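Local atomic coordinates of succinate-semialdehyde dehydrogenase (Streptococcus pyogenes MGAS1882, PDB entry 4OGD), a protein that catalyses the oxidation of succinic semialdehyde to succinate, with NADP+ as its cofactor, as a member of the aldehyde dehydrogenase family. Residues M20-L25 and Y188-Q193; H44-K49 and K98-L103; M104-E109 and Y117-T122; V262-K267 and Y386-T391; S266-V271 and I378-D383. All coordinates share one frame; numbering follows the deposited sequence.

Contact 1. Residues M20-L25 and Y188-Q193; sequences MTDQGL and YDQVSQ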
# COMPACT_ATOMS: atom_id res chain seq x y z
N MET A 20 -23.92 -8.44 15.83
CA MET A 20 -24.50 -7.26 15.20
C MET A 20 -25.36 -7.65 14.00
O MET A 20 -24.97 -8.48 13.18
CB MET A 20 -23.38 -6.31 14.77
CG MET A 20 -23.84 -5.03 14.11
SD MET A 20 -22.45 -3.92 13.77
CE MET A 20 -22.30 -3.02 15.31
N THR A 21 -26.54 -7.05 13.88
CA THR A 21 -27.42 -7.34 12.75
C THR A 21 -26.96 -6.59 11.51
O THR A 21 -26.18 -5.64 11.60
CB THR A 21 -28.87 -6.96 13.05
OG1 THR A 21 -28.96 -5.54 13.28
CG2 THR A 21 -29.37 -7.70 14.28
N ASP A 22 -27.44 -7.03 10.34
CA ASP A 22 -27.15 -6.32 9.10
C ASP A 22 -27.58 -4.86 9.17
O ASP A 22 -26.83 -3.98 8.74
CB ASP A 22 -27.82 -7.01 7.91
CG ASP A 22 -27.18 -8.35 7.58
OD1 ASP A 22 -25.97 -8.51 7.85
OD2 ASP A 22 -27.88 -9.23 7.05
N GLN A 23 -28.76 -4.58 9.73
CA GLN A 23 -29.19 -3.19 9.85
C GLN A 23 -28.32 -2.40 10.82
O GLN A 23 -27.98 -1.25 10.56
CB GLN A 23 -30.66 -3.08 10.25
CG GLN A 23 -31.16 -1.64 10.18
CD GLN A 23 -31.09 -1.08 8.77
OE1 GLN A 23 -31.58 -1.70 7.83
NE2 GLN A 23 -30.46 0.09 8.61
N GLY A 24 -27.96 -3.02 11.95
CA GLY A 24 -27.06 -2.39 12.90
C GLY A 24 -25.75 -2.01 12.23
O GLY A 24 -25.23 -0.92 12.43
N LEU A 25 -25.25 -2.92 11.40
CA LEU A 25 -24.00 -2.68 10.68
C LEU A 25 -24.13 -1.54 9.68
O LEU A 25 -23.25 -0.66 9.60
CB LEU A 25 -23.54 -3.98 9.99
CG LEU A 25 -22.28 -3.90 9.14
CD1 LEU A 25 -21.09 -3.42 9.97
CD2 LEU A 25 -22.00 -5.27 8.52
N TYR A 188 -17.83 -13.39 9.08
CA TYR A 188 -16.91 -13.19 7.96
C TYR A 188 -17.64 -12.68 6.73
O TYR A 188 -17.10 -11.89 5.96
CB TYR A 188 -16.19 -14.49 7.61
CG TYR A 188 -15.23 -14.99 8.67
CD1 TYR A 188 -14.66 -14.12 9.59
CD2 TYR A 188 -14.88 -16.33 8.73
CE1 TYR A 188 -13.77 -14.57 10.56
CE2 TYR A 188 -13.99 -16.80 9.69
CZ TYR A 188 -13.44 -15.92 10.60
OH TYR A 188 -12.56 -16.38 11.56
N ASP A 189 -18.88 -13.12 6.55
CA ASP A 189 -19.66 -12.66 5.41
C ASP A 189 -19.99 -11.18 5.54
O ASP A 189 -19.98 -10.45 4.55
CB ASP A 189 -20.94 -13.49 5.25
CG ASP A 189 -20.65 -14.92 4.87
OD1 ASP A 189 -19.71 -15.15 4.07
OD2 ASP A 189 -21.36 -15.82 5.36
N GLN A 190 -20.26 -10.73 6.77
CA GLN A 190 -20.49 -9.32 7.01
C GLN A 190 -19.20 -8.52 6.81
O GLN A 190 -19.25 -7.39 6.33
CB GLN A 190 -21.06 -9.10 8.42
CG GLN A 190 -22.53 -9.48 8.53
CD GLN A 190 -23.04 -9.44 9.96
OE1 GLN A 190 -22.44 -10.01 10.87
NE2 GLN A 190 -24.17 -8.76 10.17
N VAL A 191 -18.06 -9.12 7.14
CA VAL A 191 -16.78 -8.46 6.91
C VAL A 191 -16.61 -8.19 5.41
O VAL A 191 -16.19 -7.11 5.01
CB VAL A 191 -15.59 -9.29 7.42
CG1 VAL A 191 -14.27 -8.68 6.97
CG2 VAL A 191 -15.62 -9.38 8.94
N SER A 192 -16.96 -9.17 4.59
CA SER A 192 -16.87 -9.00 3.14
C SER A 192 -17.73 -7.84 2.65
O SER A 192 -17.32 -7.08 1.76
CB SER A 192 -17.25 -10.28 2.41
OG SER A 192 -16.38 -11.33 2.76
N GLN A 193 -18.92 -7.70 3.23
CA GLN A 193 -19.80 -6.60 2.90
C GLN A 193 -19.20 -5.26 3.30
O GLN A 193 -19.32 -4.27 2.57
CB GLN A 193 -21.15 -6.77 3.59
CG GLN A 193 -21.95 -7.98 3.14
CD GLN A 193 -23.20 -8.18 3.98
OE1 GLN A 193 -23.30 -9.14 4.74
NE2 GLN A 193 -24.14 -7.25 3.87
O HOH W 1 -23.56 -11.06 12.90
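The side-chain amide of Q190 reaches from helix 188-196 to the start of helix 22-41 and grips two acceptors with one nitrogen. NE2 donates to the backbone carbonyl M20 O at 3.1 Å. This bond is nearly straight, 168° at the hydrogen, and M20 O lies almost in the amide plane of Q190. NE2 also donates to D22 OD1 at 2.9 Å. Here the approach is different. NE2 meets OD1 from above the carboxylate plane, and the carboxylate and amide planes stand 75° apart. The bond is more bent, 146° at the hydrogen. The Q190 chain is extended beyond CG, which carries the amide across the gap between the segments. L25 points at the same residue and slides past it in the opposite direction. Its CD2 methyl rests on Q190 CB at 3.9 Å, so L25 packs the aliphatic root of the glutamine while its amide end makes the polar bonds. Q193 stands one turn on, with OE1 4.1 Å from D22 OD1. A water donates to M20 O at 3.0 Å. Its approach to Q190 OE1 is unusually short, and the detail there is doubtful. S187 N donates to Q190 OE1. T21 is the N-cap of helix 22-41, and its OG1 accepts from G24 N at 3.0 Å. D22 is the first helical residue, and the helix N-terminus would probably favour its charged form. With S187 N at OE1 and two acceptors at NE2, the chemistry fixes which way round the Q190 amide sits.

Contact 2. Residues H44-K49 and K98-L103; sequences HLEERK and KADEFL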
# COMPACT_ATOMS: atom_id res chain seq x y z
N HIS A 44 -12.06 19.96 13.54
CA HIS A 44 -12.22 19.39 14.87
C HIS A 44 -10.93 18.74 15.35
O HIS A 44 -10.93 17.95 16.29
CB HIS A 44 -13.35 18.35 14.87
CG HIS A 44 -14.71 18.94 14.66
ND1 HIS A 44 -15.49 19.40 15.70
CD2 HIS A 44 -15.42 19.16 13.53
CE1 HIS A 44 -16.63 19.87 15.22
NE2 HIS A 44 -16.61 19.74 13.91
N LEU A 45 -9.82 19.10 14.71
CA LEU A 45 -8.52 18.51 15.05
C LEU A 45 -8.13 18.68 16.52
O LEU A 45 -7.73 17.71 17.17
CB LEU A 45 -7.41 19.06 14.15
CG LEU A 45 -6.00 18.57 14.49
CD1 LEU A 45 -5.89 17.05 14.40
CD2 LEU A 45 -4.98 19.24 13.59
N GLU A 46 -8.24 19.90 17.04
CA GLU A 46 -7.87 20.13 18.45
C GLU A 46 -8.72 19.29 19.41
O GLU A 46 -8.21 18.78 20.41
CB GLU A 46 -7.95 21.62 18.80
CG GLU A 46 -6.85 22.46 18.14
CD GLU A 46 -5.45 22.00 18.52
OE1 GLU A 46 -5.24 21.60 19.68
OE2 GLU A 46 -4.55 22.04 17.65
N GLU A 47 -10.01 19.13 19.11
CA GLU A 47 -10.86 18.26 19.91
C GLU A 47 -10.36 16.82 19.87
O GLU A 47 -10.28 16.16 20.90
CB GLU A 47 -12.30 18.31 19.42
CG GLU A 47 -13.02 19.61 19.70
CD GLU A 47 -14.40 19.64 19.10
OE1 GLU A 47 -14.67 18.85 18.17
OE2 GLU A 47 -15.23 20.44 19.57
N ARG A 48 -10.03 16.33 18.68
CA ARG A 48 -9.56 14.95 18.58
C ARG A 48 -8.22 14.78 19.30
O ARG A 48 -7.99 13.75 19.93
CB ARG A 48 -9.48 14.47 17.13
CG ARG A 48 -10.84 14.39 16.46
CD ARG A 48 -10.81 13.59 15.14
NE ARG A 48 -9.79 14.06 14.22
CZ ARG A 48 -9.97 15.07 13.37
NH1 ARG A 48 -11.13 15.72 13.34
NH2 ARG A 48 -8.97 15.44 12.57
N LYS A 49 -7.35 15.78 19.23
CA LYS A 49 -6.08 15.70 19.96
C LYS A 49 -6.34 15.58 21.45
O LYS A 49 -5.73 14.74 22.13
CB LYS A 49 -5.19 16.92 19.67
CG LYS A 49 -4.56 16.88 18.28
CD LYS A 49 -4.08 18.25 17.84
CE LYS A 49 -3.05 18.83 18.79
NZ LYS A 49 -2.52 20.13 18.27
N LYS A 98 2.15 14.64 18.12
CA LYS A 98 2.78 14.79 16.81
C LYS A 98 1.80 15.27 15.74
O LYS A 98 2.21 15.51 14.61
CB LYS A 98 3.40 13.47 16.37
CG LYS A 98 4.64 13.04 17.14
CD LYS A 98 5.82 13.93 16.80
CE LYS A 98 7.03 13.55 17.65
NZ LYS A 98 8.22 14.39 17.32
N ALA A 99 0.53 15.41 16.10
CA ALA A 99 -0.52 15.70 15.13
C ALA A 99 -0.20 16.87 14.20
O ALA A 99 -0.24 16.73 12.98
CB ALA A 99 -1.84 15.94 15.85
N ASP A 100 0.14 18.03 14.77
CA ASP A 100 0.38 19.21 13.95
C ASP A 100 1.54 19.02 12.97
O ASP A 100 1.44 19.37 11.80
CB ASP A 100 0.63 20.45 14.82
CG ASP A 100 -0.57 20.84 15.65
OD1 ASP A 100 -1.71 20.47 15.27
OD2 ASP A 100 -0.38 21.51 16.68
N GLU A 101 2.64 18.45 13.46
CA GLU A 101 3.81 18.19 12.63
C GLU A 101 3.49 17.19 11.52
O GLU A 101 3.91 17.36 10.36
CB GLU A 101 4.96 17.66 13.49
CG GLU A 101 6.18 17.25 12.65
CD GLU A 101 7.25 16.56 13.47
OE1 GLU A 101 7.31 16.79 14.69
OE2 GLU A 101 8.04 15.80 12.88
N PHE A 102 2.76 16.14 11.87
CA PHE A 102 2.48 15.07 10.92
C PHE A 102 1.44 15.47 9.87
O PHE A 102 1.37 14.86 8.80
CB PHE A 102 2.02 13.81 11.65
CG PHE A 102 3.13 13.07 12.36
CD1 PHE A 102 4.44 13.54 12.35
CD2 PHE A 102 2.85 11.89 13.04
CE1 PHE A 102 5.45 12.85 13.01
CE2 PHE A 102 3.85 11.19 13.69
CZ PHE A 102 5.15 11.67 13.68
N LEU A 103 0.62 16.47 10.19
CA LEU A 103 -0.44 16.93 9.28
C LEU A 103 -0.05 18.15 8.45
O LEU A 103 -0.82 18.59 7.59
CB LEU A 103 -1.71 17.23 10.07
CG LEU A 103 -2.51 16.03 10.53
CD1 LEU A 103 -3.56 16.42 11.56
CD2 LEU A 103 -3.17 15.39 9.31
O HOH W 2 0.21 18.47 17.66
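L45 meets L103 tip to tip, its CD1 methyl 3.7 Å from L103 CD1. The other methyl, L45 CD2, passes D100 OD1 at 3.9 Å. A99 CB lies against the aliphatic chain of K49, 3.8 Å from both K49 CG and CD. The K49 chain then bends at its third torsion (chi3 60°), which turns CE out of line with the rest of the chain. Its ammonium group lies between two carboxylates. NZ is 3.0 Å from D100 OD2 in a salt bridge whose hydrogen bonds to both D100 oxygens are weak. NZ also bonds E46 OE2 at 2.9 Å, on the syn side of that carboxylate. The two acids come within 4.0 Å, E46 OE2 to D100 OD1, and the lysine charge probably offsets their repulsion. A water accepts from D100 N and, weakly, from K49 NZ. I147 of helix 136-148 touches K49, A99 and L103, closing the apolar side. The helix segments run at 134° to each other, with axes 11.2 Å apart at closest. The arrangement is a surface helix-helix contact: a small apolar seam flanked by a three-residue salt-bridge network.

Contact 3. Residues M104-E109 and Y117-T122; sequences MSTPLE and YLKQST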
# COMPACT_ATOMS: atom_id res chain seq x y z
N MET A 104 1.12 18.71 8.72
CA MET A 104 1.58 19.90 8.01
C MET A 104 1.64 19.69 6.49
O MET A 104 1.99 18.61 6.02
CB MET A 104 2.96 20.30 8.52
CG MET A 104 3.37 21.73 8.21
SD MET A 104 5.01 22.09 8.88
CE MET A 104 5.30 20.64 9.89
N SER A 105 1.29 20.73 5.74
CA SER A 105 1.46 20.72 4.29
C SER A 105 2.93 20.48 3.96
O SER A 105 3.82 20.86 4.72
CB SER A 105 1.01 22.06 3.70
OG SER A 105 1.13 22.08 2.29
N THR A 106 3.18 19.84 2.82
CA THR A 106 4.54 19.55 2.38
C THR A 106 4.88 20.27 1.09
O THR A 106 4.37 19.92 0.03
CB THR A 106 4.74 18.03 2.16
OG1 THR A 106 4.49 17.34 3.39
CG2 THR A 106 6.15 17.73 1.69
N PRO A 107 5.74 21.29 1.16
CA PRO A 107 6.17 21.97 -0.07
C PRO A 107 6.97 21.05 -0.97
O PRO A 107 7.71 20.18 -0.49
CB PRO A 107 7.09 23.09 0.45
CG PRO A 107 6.69 23.28 1.88
CD PRO A 107 6.33 21.91 2.36
N LEU A 108 6.81 21.24 -2.27
CA LEU A 108 7.51 20.46 -3.27
C LEU A 108 8.41 21.38 -4.09
O LEU A 108 7.97 22.41 -4.60
CB LEU A 108 6.53 19.74 -4.18
CG LEU A 108 5.65 18.68 -3.52
CD1 LEU A 108 4.43 18.36 -4.38
CD2 LEU A 108 6.46 17.41 -3.28
N GLU A 109 9.67 20.99 -4.21
CA GLU A 109 10.67 21.76 -4.94
C GLU A 109 10.47 21.63 -6.44
O GLU A 109 10.59 20.54 -7.01
CB GLU A 109 12.06 21.30 -4.52
CG GLU A 109 13.22 21.98 -5.25
CD GLU A 109 14.55 21.31 -4.95
OE1 GLU A 109 14.74 20.83 -3.81
OE2 GLU A 109 15.41 21.25 -5.86
N TYR A 117 1.79 19.29 -1.21
CA TYR A 117 0.70 18.35 -1.02
C TYR A 117 0.17 18.37 0.39
O TYR A 117 0.92 18.57 1.35
CB TYR A 117 1.05 16.93 -1.51
CG TYR A 117 2.06 16.15 -0.68
CD1 TYR A 117 1.64 15.39 0.41
CD2 TYR A 117 3.40 16.12 -1.03
CE1 TYR A 117 2.54 14.65 1.15
CE2 TYR A 117 4.31 15.37 -0.29
CZ TYR A 117 3.87 14.65 0.81
OH TYR A 117 4.75 13.89 1.56
N LEU A 118 -1.14 18.18 0.50
CA LEU A 118 -1.80 18.12 1.78
C LEU A 118 -1.88 16.66 2.22
O LEU A 118 -1.75 15.75 1.40
CB LEU A 118 -3.20 18.72 1.67
CG LEU A 118 -3.22 20.16 1.15
CD1 LEU A 118 -4.64 20.60 0.87
CD2 LEU A 118 -2.57 21.10 2.16
N LYS A 119 -2.08 16.45 3.52
CA LYS A 119 -2.33 15.11 4.02
C LYS A 119 -3.73 15.09 4.59
O LYS A 119 -4.00 15.68 5.64
CB LYS A 119 -1.30 14.71 5.07
CG LYS A 119 0.08 14.49 4.49
CD LYS A 119 1.15 14.36 5.56
CE LYS A 119 2.51 14.11 4.93
NZ LYS A 119 3.62 14.12 5.93
N GLN A 120 -4.65 14.45 3.87
CA GLN A 120 -6.06 14.56 4.20
C GLN A 120 -6.67 13.22 4.55
O GLN A 120 -6.18 12.17 4.12
CB GLN A 120 -6.81 15.20 3.02
CG GLN A 120 -6.33 16.61 2.70
CD GLN A 120 -7.14 17.26 1.61
OE1 GLN A 120 -7.28 16.71 0.53
NE2 GLN A 120 -7.70 18.43 1.90
N SER A 121 -7.75 13.25 5.32
CA SER A 121 -8.51 12.04 5.59
C SER A 121 -9.14 11.52 4.31
O SER A 121 -9.31 12.26 3.34
CB SER A 121 -9.60 12.30 6.63
OG SER A 121 -10.52 13.26 6.12
N THR A 122 -9.49 10.24 4.32
CA THR A 122 -10.10 9.60 3.17
C THR A 122 -11.47 9.00 3.43
O THR A 122 -12.31 8.97 2.53
CB THR A 122 -9.18 8.53 2.57
OG1 THR A 122 -8.73 7.64 3.60
CG2 THR A 122 -7.96 9.19 1.94
O HOH W 3 1.74 17.15 3.63
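T106 and Y117 form an antiparallel hydrogen-bonded pair and supply both direct hydrogen bonds of the contact. T106 N donates to Y117 O at 3.0 Å. In return Y117 N donates to T106 O at 2.9 Å.

One water adds a second polar link. It donates to M104 O and to Y117 O, and accepts from T106 OG1 at 2.8 Å. The water thus ties the turn after helix 78-103 to the strand pair.

The aromatic contact is a CH-pi interaction between the same two residues. Their side chains lie side by side and point the same way. T106 CB sits over one face of the Y117 ring, 3.8 Å from its centroid, somewhat toward the rim. T106 CG2 reaches the CE2 corner at 3.6 Å. Y117 CG stands between the backbone N and the carbonyl carbon (chi1 71°), on the side of T106.

The remaining packing is lighter. L108 crosses the tyrosine at about a right angle, and its CD2 methyl meets the ring edge 4.0 Å from Y117 CD2. S105 OG lies 3.8 Å from L118 CD2. The K119 chain is extended, and its CE comes near T106 OG1.

The two strands form a beta hairpin, and strand 113-120 pairs on its other edge with strand 448-455. This small three-stranded antiparallel sheet is the oligomerisation element known from the aldehyde dehydrogenase family. In keeping with that, L108, Y117 and L118 pack on P425, L441 and A405 of the second subunit. Helix 78-103 leads directly into the hairpin, and helix 22-41 touches the far end of segment 117-122.

Contact 4. Residues V262-K267 and Y386-T391; sequences VCTSSK and YGLGGT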
# COMPACT_ATOMS: atom_id res chain seq x y z
N VAL A 262 3.92 -14.36 19.74
CA VAL A 262 4.30 -13.00 19.34
C VAL A 262 4.84 -13.11 17.93
O VAL A 262 5.69 -13.96 17.66
CB VAL A 262 5.38 -12.43 20.29
CG1 VAL A 262 5.77 -11.01 19.89
CG2 VAL A 262 4.89 -12.44 21.72
N CYS A 263 4.34 -12.27 17.03
CA CYS A 263 4.82 -12.31 15.65
C CYS A 263 6.33 -12.05 15.57
O CYS A 263 7.00 -12.60 14.70
CB CYS A 263 4.04 -11.31 14.79
SG CYS A 263 4.04 -9.64 15.44
N THR A 264 6.85 -11.25 16.50
CA THR A 264 8.28 -10.97 16.59
C THR A 264 8.98 -11.76 17.70
O THR A 264 10.04 -11.35 18.21
CB THR A 264 8.55 -9.45 16.80
OG1 THR A 264 7.72 -8.96 17.86
CG2 THR A 264 8.26 -8.66 15.53
N SER A 265 8.43 -12.91 18.07
CA SER A 265 9.12 -13.80 19.01
C SER A 265 10.42 -14.27 18.35
O SER A 265 10.53 -14.33 17.13
CB SER A 265 8.25 -14.99 19.37
OG SER A 265 8.76 -15.66 20.53
N SER A 266 11.42 -14.60 19.16
CA SER A 266 12.70 -15.05 18.61
C SER A 266 12.64 -16.54 18.30
O SER A 266 13.13 -17.36 19.07
CB SER A 266 13.82 -14.74 19.60
OG SER A 266 13.89 -13.33 19.82
N LYS A 267 12.05 -16.88 17.16
CA LYS A 267 11.64 -18.26 16.91
C LYS A 267 12.74 -19.16 16.37
O LYS A 267 12.71 -20.37 16.61
CB LYS A 267 10.41 -18.30 15.98
CG LYS A 267 9.25 -17.48 16.51
CD LYS A 267 7.93 -17.95 15.92
CE LYS A 267 6.75 -17.10 16.45
NZ LYS A 267 6.53 -15.85 15.63
N TYR A 386 9.07 -15.69 5.81
CA TYR A 386 8.77 -14.56 6.68
C TYR A 386 9.92 -13.57 6.68
O TYR A 386 11.03 -13.88 6.27
CB TYR A 386 8.55 -15.06 8.11
CG TYR A 386 7.48 -16.11 8.21
CD1 TYR A 386 7.79 -17.46 8.15
CD2 TYR A 386 6.15 -15.74 8.36
CE1 TYR A 386 6.80 -18.43 8.24
CE2 TYR A 386 5.15 -16.70 8.45
CZ TYR A 386 5.49 -18.03 8.40
OH TYR A 386 4.50 -18.98 8.49
N GLY A 387 9.65 -12.37 7.17
CA GLY A 387 10.71 -11.39 7.32
C GLY A 387 10.19 -10.23 8.14
O GLY A 387 10.08 -9.12 7.65
N LEU A 388 9.88 -10.50 9.41
CA LEU A 388 9.29 -9.45 10.24
C LEU A 388 10.35 -8.76 11.08
O LEU A 388 10.67 -7.59 10.84
CB LEU A 388 8.18 -10.02 11.14
CG LEU A 388 7.44 -8.96 11.97
CD1 LEU A 388 6.82 -7.85 11.11
CD2 LEU A 388 6.36 -9.66 12.75
N GLY A 389 10.88 -9.48 12.06
CA GLY A 389 11.92 -8.94 12.93
C GLY A 389 13.18 -9.78 12.91
O GLY A 389 13.57 -10.31 11.87
N GLY A 390 13.81 -9.91 14.07
CA GLY A 390 15.06 -10.64 14.17
C GLY A 390 16.02 -9.94 15.09
O GLY A 390 15.83 -8.77 15.42
N THR A 391 17.06 -10.66 15.51
CA THR A 391 18.04 -10.13 16.45
C THR A 391 19.43 -10.43 15.95
O THR A 391 19.67 -11.51 15.42
CB THR A 391 17.86 -10.77 17.82
OG1 THR A 391 16.63 -10.31 18.41
CG2 THR A 391 19.03 -10.45 18.77
O HOH W 4 12.37 -10.41 16.72
O HOH W 5 14.53 -11.97 17.59
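C263-S266 and L388-T391 run within 20° of the same direction, and their backbones come closest at T264 and G389, whose CA atoms are 5.5 Å apart. V262 to S265 is a type I beta turn, closed by S265 N to V262 O at 3.0 Å. K267 NZ reaches the same carbonyl from its opposite face, 2.9 Å from V262 O, and also has E360 and G232 as partners.

L388 carries the direct contact. Its CD2 methyl fits against two residues of the turn, 3.5 Å from C263 CB and 3.5 Å from T264 CG2. C263 SG is close to the same methyl. L388 CG, anti to its backbone N (chi1 -175°), stands 3.7 Å from T264 CG2. The T264 and L388 side chains cross at about a right angle. T264 CG2 also comes near G389 N. M411 of strand 411-414 touches both T264 and L388 and packs beside them.

Waters make the rest of the link. One donates to T264 O and accepts weakly from G390 N. Another lies between S266 OG and T391 OG1, donating to T391 OG1 at 2.8 Å. T391 OG1 itself bonds S416 O. The two hydroxyls are 4.3 Å apart, S266 OG to T391 OG1, and the water spans them.

The contact is buried, near the centre of the chain. In the aldehyde dehydrogenase family the cysteine of the Gly-Gln-x-Cys sequence is the nucleophile, and C263 matches that position. The loop before strand 268-272 is therefore consistent with the active-site loop of this fold, backed by L388.

Contact 5. Residues S266-V271 and I378-D383; sequences SKRFIV and IEVAND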
# COMPACT_ATOMS: atom_id res chain seq x y z
N SER A 266 11.42 -14.60 19.16
CA SER A 266 12.70 -15.05 18.61
C SER A 266 12.64 -16.54 18.30
O SER A 266 13.13 -17.36 19.07
CB SER A 266 13.82 -14.74 19.60
OG SER A 266 13.89 -13.33 19.82
N LYS A 267 12.05 -16.88 17.16
CA LYS A 267 11.64 -18.26 16.91
C LYS A 267 12.74 -19.16 16.37
O LYS A 267 12.71 -20.37 16.61
CB LYS A 267 10.41 -18.30 15.98
CG LYS A 267 9.25 -17.48 16.51
CD LYS A 267 7.93 -17.95 15.92
CE LYS A 267 6.75 -17.10 16.45
NZ LYS A 267 6.53 -15.85 15.63
N ARG A 268 13.69 -18.60 15.65
CA ARG A 268 14.81 -19.40 15.14
C ARG A 268 16.12 -18.86 15.68
O ARG A 268 16.62 -17.84 15.22
CB ARG A 268 14.85 -19.39 13.60
CG ARG A 268 13.62 -19.99 12.90
CD ARG A 268 13.79 -19.97 11.37
NE ARG A 268 13.78 -18.59 10.88
CZ ARG A 268 14.54 -18.14 9.88
NH1 ARG A 268 15.37 -18.96 9.24
NH2 ARG A 268 14.46 -16.87 9.53
N PHE A 269 16.69 -19.56 16.66
CA PHE A 269 18.00 -19.20 17.14
C PHE A 269 19.03 -19.78 16.20
O PHE A 269 19.03 -20.98 15.95
CB PHE A 269 18.22 -19.75 18.55
CG PHE A 269 17.41 -19.04 19.60
CD1 PHE A 269 17.75 -17.76 20.01
CD2 PHE A 269 16.31 -19.66 20.19
CE1 PHE A 269 17.01 -17.10 20.98
CE2 PHE A 269 15.56 -19.00 21.17
CZ PHE A 269 15.91 -17.72 21.56
N ILE A 270 19.88 -18.93 15.65
CA ILE A 270 20.90 -19.40 14.71
C ILE A 270 22.26 -19.28 15.39
O ILE A 270 22.68 -18.19 15.77
CB ILE A 270 20.82 -18.59 13.41
CG1 ILE A 270 19.44 -18.79 12.78
CG2 ILE A 270 21.90 -19.04 12.44
CD1 ILE A 270 19.26 -18.05 11.46
N VAL A 271 22.93 -20.42 15.57
CA VAL A 271 24.14 -20.48 16.39
C VAL A 271 25.28 -21.17 15.65
O VAL A 271 25.06 -22.14 14.92
CB VAL A 271 23.85 -21.17 17.75
CG1 VAL A 271 23.45 -22.61 17.55
CG2 VAL A 271 25.04 -21.08 18.67
N ILE A 378 23.49 -15.97 7.81
CA ILE A 378 22.70 -15.02 7.02
C ILE A 378 21.84 -15.73 5.99
O ILE A 378 20.65 -15.44 5.85
CB ILE A 378 23.62 -13.99 6.34
CG1 ILE A 378 24.29 -13.10 7.40
CG2 ILE A 378 22.84 -13.14 5.32
CD1 ILE A 378 25.53 -12.39 6.92
N GLU A 379 22.43 -16.69 5.28
CA GLU A 379 21.71 -17.52 4.32
C GLU A 379 20.49 -18.21 4.95
O GLU A 379 19.38 -18.17 4.41
CB GLU A 379 22.65 -18.58 3.73
CG GLU A 379 22.02 -19.47 2.66
CD GLU A 379 21.91 -18.76 1.32
OE1 GLU A 379 22.69 -17.81 1.08
OE2 GLU A 379 21.05 -19.16 0.50
N VAL A 380 20.70 -18.84 6.11
CA VAL A 380 19.61 -19.50 6.82
C VAL A 380 18.57 -18.48 7.30
O VAL A 380 17.37 -18.68 7.13
CB VAL A 380 20.12 -20.38 7.98
CG1 VAL A 380 18.96 -20.93 8.79
CG2 VAL A 380 20.96 -21.52 7.44
N ALA A 381 19.04 -17.38 7.86
CA ALA A 381 18.14 -16.32 8.30
C ALA A 381 17.20 -15.87 7.17
O ALA A 381 16.01 -15.64 7.40
CB ALA A 381 18.93 -15.13 8.85
N ASN A 382 17.75 -15.77 5.96
CA ASN A 382 16.99 -15.26 4.82
C ASN A 382 16.23 -16.33 4.06
O ASN A 382 15.40 -16.02 3.21
CB ASN A 382 17.90 -14.48 3.86
CG ASN A 382 18.38 -13.19 4.46
OD1 ASN A 382 17.79 -12.69 5.41
ND2 ASN A 382 19.46 -12.63 3.91
N ASP A 383 16.53 -17.60 4.36
CA ASP A 383 15.79 -18.70 3.75
C ASP A 383 14.50 -18.89 4.52
O ASP A 383 14.35 -19.83 5.30
CB ASP A 383 16.63 -19.99 3.74
CG ASP A 383 15.94 -21.14 3.03
OD1 ASP A 383 15.11 -20.87 2.12
OD2 ASP A 383 16.23 -22.31 3.36
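R268 and I270 project from strand 268-272 onto the last turn of helix 374-382, as in an open alpha/beta sheet with a helix layer over it. The helix belongs to a beta-alpha-beta crossover from strand 365-371 to strand 391-393. These two are parallel in the sheet, with strands 268-272 and 235-238 between them. The strand and helix segments run nearly antiparallel, at 167°, with axes 9.6 Å apart at closest.

The tight part is apolar. I270 CD1 lies 3.9 Å from V380 CG1 and 3.9 Å from A381 CB. It also comes to 3.7 Å from A381 N, so the methyl meets the helix backbone itself. I270 CG1 is anti to the carbonyl carbon (chi1 -61°), and the chain then runs straight out to CD1. V371 of strand 365-371 touches both I270 and V380. A381 also packs on I237, and R268 and I270 on A235, both of strand 235-238.

The looser side lies toward D383, which is partly exposed. D383 O is 4.2 Å from R268 NH1, and its carboxylate turns to Y358 instead.

Between the two sides the R268 guanidinium meets the C-terminal end of the helix. Its charge would be favoured by the carbonyls there. R268 NE donates to D233 O, which helps fix the group. NH1 donates to V380 O at 2.9 Å, from above that carbonyl's plane. NH2 donates to A381 O, also at 2.9 Å and almost straight (173°), with the oxygen in the guanidinium plane.

Overall arrangement
The contacts fall into two close pairs and one outlier. Contacts 2 and 3 have centres 14 Å apart and touch: F102 O lies 3.3 Å from K119 CD, where helix 78-103 runs into the hairpin at the subunit interface. Contacts 4 and 5 have centres 10 Å apart and share S266 and K267. The likely active-site loop of contact 4 thus continues directly into the strand of contact 5. Contact 1 stands apart, about 32 Å from contact 2 and 34 Å from contact 4, between centres. Contact 3, centre to centre, is also about 34 Å from contact 4, so the interface hairpin is distant from the C263 loop.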